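Long-range contacts in N-acetylglucosaminidase (Paenibacillus barengoltzii, PDB 6INX), which probably cleaves glycosidic bonds at N-acetylglucosamine units of glycans, as a family 18 glycoside hydrolase: residues D13-P17 against L47-L53; S238-V244 against G294-Y300. One frame throughout, in Å; residues are numbered along the deposited sequence.

Contact 1: D13-P17 against L47-L53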
# COMPACT_ATOMS: atom_id res chain seq x y z
N ASP A 13 -16.75 6.80 -26.21
CA ASP A 13 -17.30 6.90 -27.56
C ASP A 13 -18.75 7.35 -27.53
O ASP A 13 -19.20 8.13 -28.37
CB ASP A 13 -17.15 5.55 -28.28
CG ASP A 13 -18.01 5.44 -29.52
OD1 ASP A 13 -17.79 6.20 -30.49
OD2 ASP A 13 -18.92 4.58 -29.54
N ARG A 14 -19.49 6.88 -26.52
CA ARG A 14 -20.90 7.23 -26.39
C ARG A 14 -21.10 8.73 -26.14
O ARG A 14 -22.16 9.27 -26.49
CB ARG A 14 -21.50 6.40 -25.25
CG ARG A 14 -22.92 6.74 -24.84
CD ARG A 14 -23.36 5.80 -23.72
NE ARG A 14 -23.10 4.40 -24.06
CZ ARG A 14 -23.83 3.68 -24.91
NH1 ARG A 14 -24.88 4.23 -25.52
NH2 ARG A 14 -23.51 2.42 -25.16
N HIS A 15 -20.11 9.41 -25.58
CA HIS A 15 -20.23 10.83 -25.25
C HIS A 15 -19.67 11.76 -26.32
O HIS A 15 -19.80 12.98 -26.18
CB HIS A 15 -19.57 11.13 -23.90
CG HIS A 15 -20.23 10.46 -22.74
ND1 HIS A 15 -19.55 10.08 -21.61
CD2 HIS A 15 -21.52 10.10 -22.55
CE1 HIS A 15 -20.39 9.51 -20.76
NE2 HIS A 15 -21.59 9.51 -21.31
N LEU A 16 -19.05 11.23 -27.37
CA LEU A 16 -18.52 12.08 -28.43
C LEU A 16 -19.52 13.08 -28.99
O LEU A 16 -19.15 14.25 -29.18
CB LEU A 16 -17.88 11.22 -29.53
CG LEU A 16 -16.55 10.54 -29.17
CD1 LEU A 16 -16.20 9.48 -30.23
CD2 LEU A 16 -15.43 11.57 -29.02
N PRO A 17 -20.78 12.71 -29.28
CA PRO A 17 -21.72 13.71 -29.82
C PRO A 17 -22.05 14.84 -28.86
O PRO A 17 -22.55 15.88 -29.30
CB PRO A 17 -22.97 12.88 -30.15
CG PRO A 17 -22.49 11.47 -30.26
CD PRO A 17 -21.37 11.36 -29.27
N LEU A 47 -17.23 0.53 -31.51
CA LEU A 47 -17.35 1.97 -31.28
C LEU A 47 -18.25 2.58 -32.34
O LEU A 47 -18.20 2.21 -33.52
CB LEU A 47 -15.97 2.61 -31.34
CG LEU A 47 -14.97 2.03 -30.33
CD1 LEU A 47 -13.56 2.52 -30.61
CD2 LEU A 47 -15.40 2.36 -28.90
N GLN A 48 -19.08 3.54 -31.93
CA GLN A 48 -20.20 3.97 -32.76
C GLN A 48 -20.05 5.34 -33.40
O GLN A 48 -20.65 5.59 -34.44
CB GLN A 48 -21.51 3.92 -31.97
CG GLN A 48 -22.06 2.51 -31.80
CD GLN A 48 -21.84 1.65 -33.04
OE1 GLN A 48 -21.06 0.70 -33.03
NE2 GLN A 48 -22.54 1.98 -34.12
N ASN A 49 -19.26 6.25 -32.81
CA ASN A 49 -19.27 7.65 -33.22
C ASN A 49 -17.97 8.10 -33.86
O ASN A 49 -17.70 9.31 -33.91
CB ASN A 49 -19.65 8.54 -32.04
CG ASN A 49 -21.08 8.35 -31.60
OD1 ASN A 49 -22.00 8.42 -32.41
ND2 ASN A 49 -21.27 8.11 -30.31
N LEU A 50 -17.16 7.17 -34.38
CA LEU A 50 -15.86 7.55 -34.92
C LEU A 50 -15.97 8.37 -36.20
O LEU A 50 -15.01 9.06 -36.56
CB LEU A 50 -15.00 6.30 -35.15
CG LEU A 50 -14.69 5.44 -33.92
CD1 LEU A 50 -13.65 4.40 -34.26
CD2 LEU A 50 -14.24 6.30 -32.73
N LYS A 51 -17.12 8.33 -36.88
CA LYS A 51 -17.32 9.17 -38.06
C LYS A 51 -17.45 10.64 -37.72
O LYS A 51 -17.36 11.48 -38.63
CB LYS A 51 -18.55 8.71 -38.84
CG LYS A 51 -18.45 7.31 -39.43
CD LYS A 51 -17.13 7.09 -40.14
CE LYS A 51 -17.31 6.20 -41.36
NZ LYS A 51 -18.59 5.43 -41.31
N LEU A 52 -17.65 10.98 -36.45
CA LEU A 52 -17.75 12.37 -36.01
C LEU A 52 -16.40 13.06 -35.91
O LEU A 52 -16.36 14.29 -35.79
CB LEU A 52 -18.47 12.42 -34.65
CG LEU A 52 -18.91 13.76 -34.08
CD1 LEU A 52 -19.79 14.52 -35.06
CD2 LEU A 52 -19.61 13.58 -32.74
N LEU A 53 -15.30 12.31 -35.96
CA LEU A 53 -13.99 12.90 -35.67
C LEU A 53 -13.57 14.02 -36.61
O LEU A 53 -13.06 15.04 -36.12
CB LEU A 53 -12.92 11.81 -35.54
CG LEU A 53 -13.21 10.72 -34.51
CD1 LEU A 53 -11.99 9.82 -34.39
CD2 LEU A 53 -13.61 11.29 -33.16
O HOH W 1 -23.90 8.26 -28.88

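Contact 2: S238-V244 against G294-Y300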
# COMPACT_ATOMS: atom_id res chain seq x y z
N SER A 238 -16.11 10.30 -7.62
CA SER A 238 -15.68 10.02 -6.26
C SER A 238 -15.41 8.54 -6.03
O SER A 238 -15.87 7.66 -6.76
CB SER A 238 -16.73 10.51 -5.26
OG SER A 238 -17.93 9.76 -5.34
N ARG A 239 -14.68 8.27 -4.95
CA ARG A 239 -14.60 6.95 -4.33
C ARG A 239 -15.26 7.05 -2.96
O ARG A 239 -15.21 8.11 -2.32
CB ARG A 239 -13.14 6.51 -4.17
CG ARG A 239 -12.50 5.97 -5.46
CD ARG A 239 -12.94 4.55 -5.74
NE ARG A 239 -12.54 4.10 -7.07
CZ ARG A 239 -12.68 2.87 -7.51
NH1 ARG A 239 -13.21 1.92 -6.74
NH2 ARG A 239 -12.30 2.57 -8.74
N MET A 240 -15.91 5.97 -2.53
CA MET A 240 -16.80 6.05 -1.37
C MET A 240 -16.69 4.81 -0.52
O MET A 240 -16.65 3.69 -1.03
CB MET A 240 -18.24 6.21 -1.85
CG MET A 240 -19.28 6.23 -0.74
SD MET A 240 -20.94 6.57 -1.39
CE MET A 240 -21.25 5.07 -2.31
N TRP A 241 -16.62 5.01 0.80
CA TRP A 241 -16.62 3.91 1.76
C TRP A 241 -17.86 4.03 2.65
O TRP A 241 -18.27 5.13 3.02
CB TRP A 241 -15.38 3.96 2.66
CG TRP A 241 -14.08 3.57 2.01
CD1 TRP A 241 -13.43 2.38 2.14
CD2 TRP A 241 -13.26 4.39 1.16
NE1 TRP A 241 -12.24 2.40 1.43
CE2 TRP A 241 -12.12 3.62 0.83
CE3 TRP A 241 -13.38 5.69 0.66
CZ2 TRP A 241 -11.11 4.11 -0.01
CZ3 TRP A 241 -12.38 6.18 -0.15
CH2 TRP A 241 -11.25 5.39 -0.48
N LYS A 242 -18.42 2.88 3.02
CA LYS A 242 -19.66 2.83 3.77
C LYS A 242 -19.44 2.33 5.20
O LYS A 242 -18.51 1.57 5.47
CB LYS A 242 -20.66 1.91 3.08
CG LYS A 242 -20.99 2.34 1.65
CD LYS A 242 -21.92 1.34 0.98
CE LYS A 242 -22.26 1.79 -0.44
NZ LYS A 242 -23.15 0.82 -1.15
N ASP A 243 -20.32 2.78 6.10
CA ASP A 243 -20.38 2.27 7.47
C ASP A 243 -19.05 2.47 8.20
O ASP A 243 -18.51 1.55 8.82
CB ASP A 243 -20.85 0.82 7.48
CG ASP A 243 -22.21 0.66 6.83
OD1 ASP A 243 -23.13 1.42 7.22
OD2 ASP A 243 -22.34 -0.19 5.94
N VAL A 244 -18.55 3.69 8.14
CA VAL A 244 -17.27 3.99 8.78
C VAL A 244 -17.51 4.70 10.11
O VAL A 244 -18.47 5.46 10.25
CB VAL A 244 -16.32 4.78 7.86
CG1 VAL A 244 -16.33 4.20 6.45
CG2 VAL A 244 -16.68 6.21 7.83
N GLY A 294 -21.14 11.29 8.96
CA GLY A 294 -21.12 10.50 10.17
C GLY A 294 -21.00 9.01 9.93
O GLY A 294 -20.74 8.27 10.89
N GLN A 295 -21.15 8.55 8.68
CA GLN A 295 -21.21 7.13 8.37
C GLN A 295 -20.63 6.82 6.99
O GLN A 295 -19.99 5.78 6.80
CB GLN A 295 -22.67 6.69 8.44
CG GLN A 295 -22.93 5.21 8.35
CD GLN A 295 -24.42 4.90 8.19
OE1 GLN A 295 -25.19 5.74 7.69
NE2 GLN A 295 -24.82 3.70 8.59
N THR A 296 -20.84 7.71 6.02
CA THR A 296 -20.42 7.50 4.64
C THR A 296 -19.37 8.53 4.28
O THR A 296 -19.60 9.74 4.43
CB THR A 296 -21.63 7.62 3.70
OG1 THR A 296 -22.62 6.64 4.05
CG2 THR A 296 -21.22 7.40 2.24
N PHE A 297 -18.20 8.07 3.82
CA PHE A 297 -17.07 8.92 3.49
C PHE A 297 -16.89 8.95 1.98
O PHE A 297 -16.84 7.89 1.34
CB PHE A 297 -15.80 8.36 4.15
CG PHE A 297 -14.56 9.11 3.81
CD1 PHE A 297 -13.82 8.81 2.66
CD2 PHE A 297 -14.10 10.12 4.63
CE1 PHE A 297 -12.67 9.52 2.35
CE2 PHE A 297 -12.96 10.82 4.32
CZ PHE A 297 -12.25 10.52 3.19
N ILE A 298 -16.72 10.15 1.42
CA ILE A 298 -16.63 10.35 -0.03
C ILE A 298 -15.41 11.21 -0.35
O ILE A 298 -15.27 12.31 0.19
CB ILE A 298 -17.90 11.03 -0.57
CG1 ILE A 298 -19.11 10.10 -0.38
CG2 ILE A 298 -17.73 11.42 -2.04
CD1 ILE A 298 -20.48 10.73 -0.70
N SER A 299 -14.54 10.70 -1.22
CA SER A 299 -13.35 11.41 -1.67
C SER A 299 -13.55 11.84 -3.12
O SER A 299 -14.02 11.05 -3.94
CB SER A 299 -12.15 10.47 -1.63
OG SER A 299 -11.07 11.01 -2.35
N TYR A 300 -13.15 13.07 -3.46
CA TYR A 300 -13.39 13.57 -4.81
C TYR A 300 -12.42 14.69 -5.13
O TYR A 300 -11.63 15.11 -4.29
CB TYR A 300 -14.86 13.99 -4.98
CG TYR A 300 -15.28 15.23 -4.22
CD1 TYR A 300 -15.31 15.24 -2.83
CD2 TYR A 300 -15.68 16.39 -4.89
CE1 TYR A 300 -15.71 16.37 -2.13
CE2 TYR A 300 -16.08 17.53 -4.19
CZ TYR A 300 -16.09 17.51 -2.81
OH TYR A 300 -16.49 18.63 -2.11
O HOH W 2 -20.63 5.60 12.00

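Contact 1: D13-P17 against L47-L53
The backbone oxygen Asp13 O is gripped from opposite faces of its carbonyl plane: Asn49 ND2 comes across the contact at 2.8 Å, and Leu16 N closes a 3-10 turn. The Asn49 bond is almost straight (172°) and lies in the plane of the amide, although it meets Asp13 O from above the carbonyl plane. Water 1 accepts from ND2 and donates to Arg14 O, so the small, flat amide of asparagine serves one backbone carbonyl directly and a second through the water. In return the Asp13 carboxylate clasps two successive amides, OD2 lying 2.6 Å from Gln48 N and OD1, through its syn lone pair, bonding Asn49 N at 2.7 Å. Its CG lies anti to the backbone N (chi1 164°), which carries both oxygens over to residues 47-53. With an alanine in place of Asp13, the amides of Gln48 and Asn49 would probably lose their acceptor and residues 47-49 move more freely. Pro17 stands with CG and CD over the face of the Asn49 amide, CD 3.4 Å from ND2. The loop after barrel strand 6-12 thus holds the one leading to helix 53-59, and the carboxylate's negative charge probably strengthens its hold on both amides.

Contact 2: S238-V244 against G294-Y300
Strands 238-241 and 297-299 run antiparallel at 160°, their axes 4.7 Å apart, with two hydrogen-bonded pairs, Arg239 with Ser299 and Trp241 with Phe297, flanking the non-hydrogen-bonded pair Met240 with Ile298. Beyond the strands Val244 N still reaches Gln295 O at 2.9 Å. On one face the unbranched Met240 lies beside Ile298, CG to CG1 3.9 Å; with CG anti to its own backbone N (chi1 177°), it also sets SD 3.7 Å from Thr296 CG2. Farther along, Ile298 CG2 presses tightly on Ser238 CB at 3.5 Å. The other face carries Trp241 and Phe297 side by side: Trp241 CE3 comes 3.7 Å from Phe297 CD1, the ring planes meeting obliquely at 64°. Large flat rings suit this buried side, where Trp241 NE1 is satisfied by Gln192 O, and Arg239 bonds Gly259 O and forms a salt bridge with Asp186. In this five-stranded antiparallel sheet 297-299 is the central strand and 237-241 its neighbour, consistent with the alpha+beta insertion domain found in many family 18 enzymes; helix 265-272 covers the Ile298 face through Leu268 and Tyr272, while Thr195 touches both aromatic side chains opposite.

How the contacts relate
The two contacts lie far apart in the same chain, their centres about 34 Å from each other and their nearest atoms about 14 Å. All of contact 1 precedes contact 2 along the sequence, and both fall within the glycosyl hydrolase family 18 range. Contact 1 belongs to the barrel; contact 2 lies in a separate antiparallel sheet, formed by the chain between barrel strands 230-235 and 320-324. Strand 320-324 pairs with both 6-12 and 230-235, so the barrel itself connects the two regions. In family 18 relatives such an insertion forms one wall of the substrate cleft; contact 2 therefore probably supports that wall, while contact 1 ties loops on the barrel.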